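PDB 1YR2: prolyl oligopeptidase from Novosphingobium capsulatum, which probably hydrolyses oligopeptides on the carboxyl side of proline, and less readily of alanine, as a serine peptidase of the S9A family. Local coordinates for residues 87-92 / 706-711; 426-431 / 475-480; 511-516 / 712-717; 556-559 / 563-566. All blocks are in the same frame, centred on the assembly; numbering follows the deposited sequence.

Contact 1 of 4, residues 87-92 / 706-711; sequences AYLKQL and TADVQA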
loop_
_atom_site.group_PDB
_atom_site.type_symbol
_atom_site.label_atom_id
_atom_site.label_comp_id
_atom_site.label_asym_id
_atom_site.label_seq_id
_atom_site.Cartn_x
_atom_site.Cartn_y
_atom_site.Cartn_z
ATOM N N ALA A 87 16.063 29.067 5.695
ATOM C CA ALA A 87 15.872 30.374 6.328
ATOM C C ALA A 87 14.438 30.871 6.279
ATOM O O ALA A 87 13.970 31.483 7.234
ATOM C CB ALA A 87 16.814 31.430 5.696
ATOM N N TYR A 88 13.745 30.630 5.160
ATOM C CA TYR A 88 12.339 30.991 5.051
ATOM C C TYR A 88 11.460 30.075 5.932
ATOM O O TYR A 88 10.592 30.545 6.645
ATOM C CB TYR A 88 11.877 30.929 3.600
ATOM C CG TYR A 88 10.431 31.314 3.430
ATOM C CD1 TYR A 88 10.063 32.655 3.267
ATOM C CD2 TYR A 88 9.429 30.358 3.446
ATOM C CE1 TYR A 88 8.730 33.010 3.132
ATOM C CE2 TYR A 88 8.105 30.714 3.341
ATOM C CZ TYR A 88 7.756 32.021 3.189
ATOM O OH TYR A 88 6.426 32.358 3.086
ATOM N N LEU A 89 11.674 28.765 5.832
ATOM C CA LEU A 89 10.795 27.797 6.475
ATOM C C LEU A 89 10.849 27.878 8.002
ATOM O O LEU A 89 9.833 27.627 8.662
ATOM C CB LEU A 89 11.079 26.374 5.998
ATOM C CG LEU A 89 10.777 26.074 4.543
ATOM C CD1 LEU A 89 11.240 24.650 4.138
ATOM C CD2 LEU A 89 9.270 26.306 4.168
ATOM N N LYS A 90 12.023 28.243 8.536
ATOM C CA LYS A 90 12.268 28.375 9.984
ATOM C C LYS A 90 11.425 29.501 10.576
ATOM O O LYS A 90 11.194 29.528 11.781
ATOM C CB LYS A 90 13.775 28.654 10.271
ATOM C CG LYS A 90 14.357 27.907 11.517
ATOM C CD LYS A 90 15.944 27.861 11.548
ATOM C CE LYS A 90 16.509 26.814 10.530
ATOM N NZ LYS A 90 17.875 27.161 9.917
ATOM N N GLN A 91 10.977 30.420 9.727
ATOM C CA GLN A 91 10.143 31.562 10.106
ATOM C C GLN A 91 8.632 31.227 10.214
ATOM O O GLN A 91 7.855 32.016 10.730
ATOM C CB GLN A 91 10.307 32.648 9.046
ATOM C CG GLN A 91 10.792 33.991 9.467
ATOM C CD GLN A 91 11.385 34.776 8.290
ATOM O OE1 GLN A 91 10.859 35.825 7.898
ATOM N NE2 GLN A 91 12.460 34.247 7.704
ATOM N N LEU A 92 8.183 30.104 9.682
ATOM C CA LEU A 92 6.740 29.835 9.677
ATOM C C LEU A 92 6.258 29.427 11.069
ATOM O O LEU A 92 6.719 28.424 11.606
ATOM C CB LEU A 92 6.400 28.743 8.682
ATOM C CG LEU A 92 6.721 29.135 7.246
ATOM C CD1 LEU A 92 6.574 27.916 6.368
ATOM C CD2 LEU A 92 5.806 30.269 6.800
ATOM N N THR A 706 7.816 16.744 6.274
ATOM C CA THR A 706 6.378 16.846 6.357
ATOM C C THR A 706 5.979 18.113 7.126
ATOM O O THR A 706 5.095 18.837 6.725
ATOM C CB THR A 706 5.820 15.633 7.070
ATOM O OG1 THR A 706 6.064 14.455 6.273
ATOM C CG2 THR A 706 4.290 15.763 7.180
ATOM N N ALA A 707 6.630 18.365 8.240
ATOM C CA ALA A 707 6.330 19.552 9.024
ATOM C C ALA A 707 6.579 20.845 8.209
ATOM O O ALA A 707 5.795 21.753 8.274
ATOM C CB ALA A 707 7.168 19.584 10.290
ATOM N N ASP A 708 7.694 20.902 7.496
ATOM C CA ASP A 708 8.049 22.034 6.619
ATOM C C ASP A 708 6.995 22.232 5.524
ATOM O O ASP A 708 6.477 23.318 5.306
ATOM C CB ASP A 708 9.375 21.753 5.919
ATOM C CG ASP A 708 10.603 22.074 6.784
ATOM O OD1 ASP A 708 10.473 22.671 7.901
ATOM O OD2 ASP A 708 11.770 21.761 6.413
ATOM N N VAL A 709 6.711 21.161 4.819
ATOM C CA VAL A 709 5.757 21.237 3.717
ATOM C C VAL A 709 4.412 21.645 4.265
ATOM O O VAL A 709 3.772 22.531 3.732
ATOM C CB VAL A 709 5.691 19.884 2.970
ATOM C CG1 VAL A 709 4.535 19.807 1.975
ATOM C CG2 VAL A 709 6.998 19.600 2.251
ATOM N N GLN A 710 3.928 20.974 5.297
ATOM C CA GLN A 710 2.612 21.314 5.781
ATOM C C GLN A 710 2.524 22.714 6.398
ATOM O O GLN A 710 1.501 23.373 6.312
ATOM C CB GLN A 710 2.067 20.227 6.693
ATOM C CG GLN A 710 1.681 18.980 5.913
ATOM C CD GLN A 710 0.972 17.927 6.749
ATOM O OE1 GLN A 710 0.587 18.190 7.919
ATOM N NE2 GLN A 710 0.746 16.760 6.156
ATOM N N ALA A 711 3.570 23.163 7.054
ATOM C CA ALA A 711 3.592 24.541 7.560
ATOM C C ALA A 711 3.481 25.532 6.392
ATOM O O ALA A 711 2.756 26.528 6.493
ATOM C CB ALA A 711 4.886 24.787 8.315
#

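Contact 2 of 4, residues 426-431 / 475-480; sequences SSFTQP and PMFIVR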
loop_
_atom_site.group_PDB
_atom_site.type_symbol
_atom_site.label_atom_id
_atom_site.label_comp_id
_atom_site.label_asym_id
_atom_site.label_seq_id
_atom_site.Cartn_x
_atom_site.Cartn_y
_atom_site.Cartn_z
ATOM N N SER A 426 -8.010 -0.836 7.516
ATOM C CA SER A 426 -7.306 0.431 7.676
ATOM C C SER A 426 -7.976 1.517 6.845
ATOM O O SER A 426 -8.773 1.227 5.914
ATOM C CB SER A 426 -5.848 0.266 7.304
ATOM O OG SER A 426 -5.717 0.328 5.896
ATOM N N SER A 427 -7.715 2.768 7.176
ATOM C CA SER A 427 -8.227 3.856 6.373
ATOM C C SER A 427 -7.467 5.128 6.698
ATOM O O SER A 427 -6.556 5.090 7.475
ATOM C CB SER A 427 -9.741 4.069 6.606
ATOM O OG SER A 427 -10.291 4.820 5.526
ATOM N N PHE A 428 -7.852 6.256 6.102
ATOM C CA PHE A 428 -7.104 7.499 6.292
ATOM C C PHE A 428 -7.066 7.929 7.754
ATOM O O PHE A 428 -6.124 8.597 8.168
ATOM C CB PHE A 428 -7.657 8.610 5.408
ATOM C CG PHE A 428 -7.647 8.280 3.971
ATOM C CD1 PHE A 428 -6.463 8.244 3.276
ATOM C CD2 PHE A 428 -8.835 7.922 3.308
ATOM C CE1 PHE A 428 -6.424 7.907 1.940
ATOM C CE2 PHE A 428 -8.818 7.633 1.929
ATOM C CZ PHE A 428 -7.595 7.601 1.258
ATOM N N THR A 429 -8.048 7.512 8.560
ATOM C CA THR A 429 -8.028 7.846 9.988
ATOM C C THR A 429 -8.031 6.632 10.862
ATOM O O THR A 429 -8.356 6.713 12.061
ATOM C CB THR A 429 -9.238 8.698 10.349
ATOM O OG1 THR A 429 -10.425 8.016 9.889
ATOM C CG2 THR A 429 -9.166 10.015 9.560
ATOM N N GLN A 430 -7.613 5.516 10.306
ATOM C CA GLN A 430 -7.548 4.249 11.045
ATOM C C GLN A 430 -6.293 3.492 10.684
ATOM O O GLN A 430 -6.228 2.811 9.650
ATOM C CB GLN A 430 -8.806 3.435 10.775
ATOM C CG GLN A 430 -8.861 2.062 11.427
ATOM C CD GLN A 430 -8.837 2.170 12.910
ATOM O OE1 GLN A 430 -9.868 2.444 13.518
ATOM N NE2 GLN A 430 -7.664 1.974 13.508
ATOM N N PRO A 431 -5.253 3.575 11.508
ATOM C CA PRO A 431 -4.125 2.676 11.317
ATOM C C PRO A 431 -4.587 1.220 11.353
ATOM O O PRO A 431 -5.545 0.905 12.063
ATOM C CB PRO A 431 -3.205 3.007 12.500
ATOM C CG PRO A 431 -3.661 4.350 12.980
ATOM C CD PRO A 431 -5.110 4.422 12.700
ATOM N N PRO A 475 -14.073 9.182 -8.743
ATOM C CA PRO A 475 -14.202 9.131 -7.280
ATOM C C PRO A 475 -13.210 10.065 -6.555
ATOM O O PRO A 475 -12.086 10.292 -6.979
ATOM C CB PRO A 475 -13.906 7.659 -6.932
ATOM C CG PRO A 475 -13.734 6.933 -8.230
ATOM C CD PRO A 475 -13.389 7.992 -9.285
ATOM N N MET A 476 -13.683 10.634 -5.470
ATOM C CA MET A 476 -12.828 11.380 -4.550
ATOM C C MET A 476 -13.226 11.091 -3.106
ATOM O O MET A 476 -14.413 11.054 -2.775
ATOM C CB MET A 476 -12.905 12.874 -4.821
ATOM C CG MET A 476 -12.103 13.742 -3.851
ATOM S SD MET A 476 -11.851 15.404 -4.526
ATOM C CE MET A 476 -13.492 15.890 -4.931
ATOM N N PHE A 477 -12.204 10.925 -2.252
ATOM C CA PHE A 477 -12.355 10.773 -0.805
ATOM C C PHE A 477 -12.156 12.130 -0.177
ATOM O O PHE A 477 -11.309 12.919 -0.621
ATOM C CB PHE A 477 -11.278 9.854 -0.196
ATOM C CG PHE A 477 -11.323 8.437 -0.654
ATOM C CD1 PHE A 477 -12.416 7.644 -0.378
ATOM C CD2 PHE A 477 -10.288 7.902 -1.405
ATOM C CE1 PHE A 477 -12.493 6.347 -0.847
ATOM C CE2 PHE A 477 -10.350 6.578 -1.857
ATOM C CZ PHE A 477 -11.449 5.807 -1.554
ATOM N N ILE A 478 -12.961 12.439 0.822
ATOM C CA ILE A 478 -12.821 13.677 1.599
ATOM C C ILE A 478 -12.829 13.279 3.062
ATOM O O ILE A 478 -13.751 12.575 3.511
ATOM C CB ILE A 478 -14.033 14.580 1.293
ATOM C CG1 ILE A 478 -14.020 14.993 -0.169
ATOM C CG2 ILE A 478 -13.981 15.877 2.145
ATOM C CD1 ILE A 478 -15.351 15.471 -0.620
ATOM N N VAL A 479 -11.829 13.718 3.810
ATOM C CA VAL A 479 -11.610 13.221 5.147
ATOM C C VAL A 479 -11.479 14.415 6.045
ATOM O O VAL A 479 -10.672 15.290 5.810
ATOM C CB VAL A 479 -10.292 12.421 5.234
ATOM C CG1 VAL A 479 -10.185 11.766 6.604
ATOM C CG2 VAL A 479 -10.249 11.370 4.167
ATOM N N ARG A 480 -12.305 14.462 7.064
ATOM C CA ARG A 480 -12.342 15.625 7.963
ATOM C C ARG A 480 -12.636 15.198 9.372
ATOM O O ARG A 480 -13.425 14.276 9.609
ATOM C CB ARG A 480 -13.461 16.549 7.549
ATOM C CG ARG A 480 -13.147 17.345 6.301
ATOM C CD ARG A 480 -14.310 18.144 5.753
ATOM N NE ARG A 480 -15.385 17.289 5.245
ATOM C CZ ARG A 480 -16.408 17.763 4.556
ATOM N NH1 ARG A 480 -16.497 19.062 4.316
ATOM N NH2 ARG A 480 -17.367 16.953 4.128
#

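Contact 3 of 4, residues 511-516 / 712-717; sequences MTWIDS and FLAHFT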
loop_
_atom_site.group_PDB
_atom_site.type_symbol
_atom_site.label_atom_id
_atom_site.label_comp_id
_atom_site.label_asym_id
_atom_site.label_seq_id
_atom_site.Cartn_x
_atom_site.Cartn_y
_atom_site.Cartn_z
ATOM N N MET A 511 -2.722 12.485 8.331
ATOM C CA MET A 511 -3.443 12.571 9.610
ATOM C C MET A 511 -3.073 13.816 10.406
ATOM O O MET A 511 -3.902 14.371 11.143
ATOM C CB MET A 511 -3.181 11.332 10.433
ATOM C CG MET A 511 -4.060 11.177 11.667
ATOM S SD MET A 511 -5.808 10.895 11.180
ATOM C CE MET A 511 -6.464 11.780 12.419
ATOM N N THR A 512 -1.823 14.233 10.286
ATOM C CA THR A 512 -1.341 15.443 10.939
ATOM C C THR A 512 -2.171 16.642 10.447
ATOM O O THR A 512 -2.575 17.503 11.245
ATOM C CB THR A 512 0.179 15.656 10.622
ATOM O OG1 THR A 512 0.947 14.569 11.146
ATOM C CG2 THR A 512 0.751 16.955 11.287
ATOM N N TRP A 513 -2.367 16.739 9.129
ATOM C CA TRP A 513 -3.161 17.815 8.557
ATOM C C TRP A 513 -4.602 17.742 9.041
ATOM O O TRP A 513 -5.130 18.739 9.509
ATOM C CB TRP A 513 -3.146 17.757 7.033
ATOM C CG TRP A 513 -3.869 18.796 6.306
ATOM C CD1 TRP A 513 -5.124 18.730 5.811
ATOM C CD2 TRP A 513 -3.364 20.093 5.938
ATOM N NE1 TRP A 513 -5.440 19.896 5.166
ATOM C CE2 TRP A 513 -4.377 20.750 5.224
ATOM C CE3 TRP A 513 -2.148 20.741 6.121
ATOM C CZ2 TRP A 513 -4.214 22.014 4.673
ATOM C CZ3 TRP A 513 -1.974 22.019 5.559
ATOM C CH2 TRP A 513 -3.010 22.640 4.869
ATOM N N ILE A 514 -5.221 16.576 8.946
ATOM C CA ILE A 514 -6.634 16.406 9.338
ATOM C C ILE A 514 -6.845 16.689 10.828
ATOM O O ILE A 514 -7.809 17.369 11.213
ATOM C CB ILE A 514 -7.092 15.001 8.995
ATOM C CG1 ILE A 514 -6.960 14.740 7.464
ATOM C CG2 ILE A 514 -8.519 14.764 9.541
ATOM C CD1 ILE A 514 -6.826 13.268 7.108
ATOM N N ASP A 515 -5.926 16.199 11.665
ATOM C CA ASP A 515 -6.016 16.431 13.099
ATOM C C ASP A 515 -5.389 17.742 13.548
ATOM O O ASP A 515 -5.196 17.975 14.759
ATOM C CB ASP A 515 -5.482 15.256 13.863
ATOM C CG ASP A 515 -5.959 15.254 15.315
ATOM O OD1 ASP A 515 -7.114 15.661 15.599
ATOM O OD2 ASP A 515 -5.239 14.872 16.227
ATOM N N SER A 516 -5.112 18.620 12.570
ATOM C CA SER A 516 -4.808 20.021 12.836
ATOM C C SER A 516 -5.952 20.969 12.378
ATOM O O SER A 516 -5.815 22.169 12.467
ATOM C CB SER A 516 -3.482 20.382 12.148
ATOM O OG SER A 516 -2.418 19.630 12.726
ATOM N N PHE A 712 4.212 25.270 5.308
ATOM C CA PHE A 712 4.154 26.115 4.089
ATOM C C PHE A 712 2.734 26.102 3.522
ATOM O O PHE A 712 2.103 27.141 3.313
ATOM C CB PHE A 712 5.179 25.602 3.088
ATOM C CG PHE A 712 5.332 26.430 1.851
ATOM C CD1 PHE A 712 4.600 26.134 0.719
ATOM C CD2 PHE A 712 6.291 27.404 1.781
ATOM C CE1 PHE A 712 4.810 26.882 -0.442
ATOM C CE2 PHE A 712 6.514 28.154 0.614
ATOM C CZ PHE A 712 5.781 27.897 -0.475
ATOM N N LEU A 713 2.202 24.927 3.275
ATOM C CA LEU A 713 0.825 24.824 2.757
ATOM C C LEU A 713 -0.213 25.454 3.709
ATOM O O LEU A 713 -1.170 26.099 3.253
ATOM C CB LEU A 713 0.446 23.362 2.473
ATOM C CG LEU A 713 1.368 22.613 1.503
ATOM C CD1 LEU A 713 0.860 21.167 1.265
ATOM C CD2 LEU A 713 1.496 23.362 0.164
ATOM N N ALA A 714 -0.073 25.228 5.011
ATOM C CA ALA A 714 -0.974 25.856 5.996
ATOM C C ALA A 714 -0.923 27.371 5.972
ATOM O O ALA A 714 -1.930 28.026 6.061
ATOM C CB ALA A 714 -0.622 25.401 7.414
ATOM N N HIS A 715 0.278 27.905 5.904
ATOM C CA HIS A 715 0.491 29.360 5.917
ATOM C C HIS A 715 -0.265 29.999 4.745
ATOM O O HIS A 715 -1.023 30.947 4.928
ATOM C CB HIS A 715 1.972 29.650 5.811
ATOM C CG HIS A 715 2.305 31.101 5.930
ATOM N ND1 HIS A 715 2.162 31.795 7.113
ATOM C CD2 HIS A 715 2.751 31.995 5.016
ATOM C CE1 HIS A 715 2.519 33.057 6.927
ATOM N NE2 HIS A 715 2.890 33.206 5.667
ATOM N N PHE A 716 -0.162 29.372 3.564
ATOM C CA PHE A 716 -0.718 29.952 2.350
ATOM C C PHE A 716 -2.193 29.581 2.104
ATOM O O PHE A 716 -2.829 30.171 1.226
ATOM C CB PHE A 716 0.197 29.639 1.158
ATOM C CG PHE A 716 1.418 30.468 1.175
ATOM C CD1 PHE A 716 1.328 31.834 0.888
ATOM C CD2 PHE A 716 2.648 29.944 1.567
ATOM C CE1 PHE A 716 2.457 32.667 1.013
ATOM C CE2 PHE A 716 3.774 30.761 1.658
ATOM C CZ PHE A 716 3.680 32.116 1.385
ATOM N N THR A 717 -2.753 28.649 2.881
ATOM C CA THR A 717 -4.174 28.386 2.816
ATOM C C THR A 717 -4.980 28.931 3.990
ATOM O O THR A 717 -6.198 28.730 4.041
ATOM C CB THR A 717 -4.479 26.888 2.703
ATOM O OG1 THR A 717 -3.917 26.170 3.807
ATOM C CG2 THR A 717 -3.903 26.270 1.441
#

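Contact 4 of 4, residues 556-559 / 563-566; sequences EWLI and VTPR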
loop_
_atom_site.group_PDB
_atom_site.type_symbol
_atom_site.label_atom_id
_atom_site.label_comp_id
_atom_site.label_asym_id
_atom_site.label_seq_id
_atom_site.Cartn_x
_atom_site.Cartn_y
_atom_site.Cartn_z
ATOM N N GLU A 556 -11.999 22.215 -8.442
ATOM C CA GLU A 556 -13.194 23.013 -8.679
ATOM C C GLU A 556 -14.398 22.544 -7.857
ATOM O O GLU A 556 -15.161 23.359 -7.359
ATOM C CB GLU A 556 -13.519 23.055 -10.181
ATOM C CG GLU A 556 -12.484 23.852 -10.944
ATOM C CD GLU A 556 -12.706 23.893 -12.436
ATOM O OE1 GLU A 556 -13.088 22.853 -13.043
ATOM O OE2 GLU A 556 -12.497 24.984 -13.000
ATOM N N TRP A 557 -14.550 21.233 -7.754
ATOM C CA TRP A 557 -15.681 20.596 -7.104
ATOM C C TRP A 557 -15.637 20.926 -5.624
ATOM O O TRP A 557 -16.655 21.233 -5.019
ATOM C CB TRP A 557 -15.660 19.067 -7.294
ATOM C CG TRP A 557 -16.897 18.420 -6.851
ATOM C CD1 TRP A 557 -17.992 18.135 -7.612
ATOM C CD2 TRP A 557 -17.220 18.031 -5.518
ATOM N NE1 TRP A 557 -18.954 17.550 -6.831
ATOM C CE2 TRP A 557 -18.510 17.477 -5.543
ATOM C CE3 TRP A 557 -16.527 18.080 -4.286
ATOM C CZ2 TRP A 557 -19.147 16.997 -4.388
ATOM C CZ3 TRP A 557 -17.153 17.594 -3.143
ATOM C CH2 TRP A 557 -18.467 17.095 -3.194
ATOM N N LEU A 558 -14.457 20.856 -5.044
ATOM C CA LEU A 558 -14.309 21.059 -3.610
ATOM C C LEU A 558 -14.678 22.501 -3.227
ATOM O O LEU A 558 -15.238 22.743 -2.179
ATOM C CB LEU A 558 -12.887 20.760 -3.204
ATOM C CG LEU A 558 -12.342 19.320 -3.262
ATOM C CD1 LEU A 558 -10.771 19.243 -3.170
ATOM C CD2 LEU A 558 -12.999 18.496 -2.188
ATOM N N ILE A 559 -14.320 23.440 -4.085
ATOM C CA ILE A 559 -14.656 24.857 -3.894
ATOM C C ILE A 559 -16.118 25.111 -4.125
ATOM O O ILE A 559 -16.759 25.807 -3.318
ATOM C CB ILE A 559 -13.755 25.779 -4.754
ATOM C CG1 ILE A 559 -12.306 25.598 -4.301
ATOM C CG2 ILE A 559 -14.240 27.249 -4.620
ATOM C CD1 ILE A 559 -11.245 26.238 -5.148
ATOM N N VAL A 563 -16.541 22.418 0.472
ATOM C CA VAL A 563 -15.490 21.765 1.266
ATOM C C VAL A 563 -14.314 22.690 1.557
ATOM O O VAL A 563 -13.733 22.612 2.632
ATOM C CB VAL A 563 -14.936 20.517 0.566
ATOM C CG1 VAL A 563 -13.865 19.842 1.393
ATOM C CG2 VAL A 563 -16.068 19.548 0.286
ATOM N N THR A 564 -14.012 23.584 0.612
ATOM C CA THR A 564 -12.798 24.409 0.613
ATOM C C THR A 564 -13.087 25.850 0.231
ATOM O O THR A 564 -13.818 26.083 -0.719
ATOM C CB THR A 564 -11.845 23.818 -0.447
ATOM O OG1 THR A 564 -11.679 22.425 -0.166
ATOM C CG2 THR A 564 -10.422 24.449 -0.364
ATOM N N PRO A 565 -12.486 26.820 0.912
ATOM C CA PRO A 565 -12.611 28.217 0.468
ATOM C C PRO A 565 -11.977 28.423 -0.880
ATOM O O PRO A 565 -11.060 27.686 -1.273
ATOM C CB PRO A 565 -11.880 29.023 1.555
ATOM C CG PRO A 565 -11.721 28.118 2.721
ATOM C CD PRO A 565 -11.727 26.705 2.166
ATOM N N ARG A 566 -12.458 29.429 -1.592
ATOM C CA ARG A 566 -11.905 29.801 -2.890
ATOM C C ARG A 566 -10.376 29.892 -2.900
ATOM O O ARG A 566 -9.719 29.426 -3.849
ATOM C CB ARG A 566 -12.513 31.137 -3.357
ATOM C CG ARG A 566 -12.057 31.613 -4.721
ATOM C CD ARG A 566 -12.322 30.609 -5.808
ATOM N NE ARG A 566 -11.698 30.950 -7.078
ATOM C CZ ARG A 566 -10.460 30.642 -7.451
ATOM N NH1 ARG A 566 -9.633 29.974 -6.643
ATOM N NH2 ARG A 566 -10.038 31.039 -8.649
HETATM O O HOH W 1 -16.191 26.967 -1.055
#

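Contact 1 of 4, residues 87-92 / 706-711
L89 and D708 meet at about a right angle, the leucine laying one methyl against the acid's carboxylate. The contact joins two distant ends of the chain within the alpha/beta-hydrolase part of the enzyme: the C-terminal part of helix 72-89 and the turn that follows, which come before the beta-propeller in sequence, rest on helix 699-717 near the C-terminus. In L89 CG stands anti to the carbonyl carbon (chi1 -66°), and from there the CD1 branch reaches the acid, 3.7 Å from D708 OD2 and equally close to D708 CG. D708 CB lies almost as near, so the one methyl touches CB, CG and OD2 along one side of the acid. Both oxygens of this buried carboxylate are engaged elsewhere, OD1 in a salt bridge with R95 and OD2 in one with R686, and two such arginines would probably keep it ionised.

Three residues on in each segment the contact is one of plain packing. A type I turn from L89 to L92, with L92 N bonded to L89 O at 3.1 Å, brings L92 round to the same helix, where A711 offers its backbone and small CB. Between the two leucines the chain swings away from helix 699-717, and Q91 folds back instead, NE2 to A87 O at 3.2 Å with a bent N-H...O angle of 139°. L92 also packs on H715, and L89 on F712. On the alanine itself the leucine's CD1 does the touching: 3.9 Å from A711 C and 4.1 Å from A711 CB.

Contact 2 of 4, residues 426-431 / 475-480
The F428 ring turns its edge to F477: its CE2 lies over one face of the F477 ring, 3.7 Å from F477 CD2, while CD2 of F477 sits near the plane of the F428 ring, at its rim. The planes are inclined at 56° and the centroids are 5.4 Å apart, an oblique pairing. V479 meets the F428 ring obliquely too, its CG2 3.8 Å from F428 CD2 and close to CB as well. F477 and V479 stand two residues apart on the same side of their strand, and F428 touches both.

This is a join between the enzyme's two domains. F428 and T429 are the central residues of a type I turn, S427 to Q430, in the last blade of the seven-bladed beta-propeller; S427 and Q430 bond to each other both ways through their backbones. Strand 473-481 belongs to the central sheet of the alpha/beta-hydrolase domain, and its other side, with M476 and I478, faces helix 544-560.

Beside the aromatic pair, T429 and V479 reach toward each other tip to tip, T429 CG2 to V479 CG1 at 3.6 Å. T429 takes chi1 53°, which places OG1 between its backbone N and carbonyl carbon and turns the methyl to the valine. M511 and I514 of helix 508-514 close in from the hydrolase side, the first on T429, the second on V479. On the propeller side Q430 NE2 donates to P431 O at 2.8 Å, nearly straight at 165°, in the carbonyl plane and on a lone pair.

Contact 3 of 4, residues 511-516 / 712-717
L713 O is gripped twice by T717: the hydroxyl donates to it from OG1 at 2.8 Å, tilted 30° out of the carbonyl plane, and the backbone T717 N adds a weak bond at 3.0 Å. That same OG1 lies 3.8 Å from W513 CH2, at the indole rim and near its plane. The six-membered end of the indole enters edge first against the last turns of helix 699-717. A714 N lies in the ring plane, 3.8 Å from W513 CZ3, and the CB atoms of L713 and A714 are both 4.1 Å from that carbon. From helix 508-514 the tryptophan reaches helix 699-717 of the alpha/beta-hydrolase fold because chi1 of -178° sets CG anti to the backbone N. Its other end is tied to the central sheet, for NE1 donates to A519 O at the start of strand 519-523, which fixes how the ring is rotated. An alanine in place of W513 is likely to open a gap between the two helices and leave A519 O without this donor. Just beyond the tryptophan its helix stops, and S516 OG bonds back to T512 O at 2.6 Å, beside a D515 held by salt bridges to R101 and R481.

Contact 4 of 4, residues 556-559 / 563-566
I559 has chi1 near -62°, which sets CG1 beside its backbone N and CG2 anti to it, and both branches come up against R566. CD1 lies 3.8 Å from R566 O, while CG2 touches R566 CD at 4.0 Å; the arginine's far end is held by D590 O through NH1. In V563 CG1 is anti to the backbone N (chi1 -179°) and packs 3.9 Å from L558 CD2, and the CG2 methyl turns obliquely to the W557 ring.

The chain here lies in the loop that joins helix 544-560 to strand 569-574 in the alpha/beta-hydrolase fold. L558 O takes two donors: T564 N at 3.2 Å, from above the carbonyl plane, and V563 N through a weak bond. Further along, one water donates to I559 O and to T564 O, each at 2.6 Å, and I559 CA points its hydrogen at the same T564 O, nearly straight at 169°. A serine in place of I559 would probably bare the aliphatic stem of R566 and open a gap beneath the P565 and R566 carbonyls. T564 OG1 lies 3.7 Å from L558 CB and is hydrogen-bonded to T490 OG1.

Contacts 1 and 3 share helix 699-717, their centres about 11 Å apart, and Y88 packs on F716 while Q710 rests on T512 and W513. Contact 3 reaches contact 2 through helix 508-514: I514 CD1 is 3.7 Å from V479 CG1. On the other side of strand 473-481, M476 and I478 carry contact 2 on to W557 and L558 of contact 4, the two centres about 18 Å apart. The loop of contact 4 leads into strand 569-574, at whose end begins a GxSxG sequence consistent with the nucleophile elbow of a serine hydrolase. A glycerol, probably from crystallisation, lies about 5 Å from the R566 side chain.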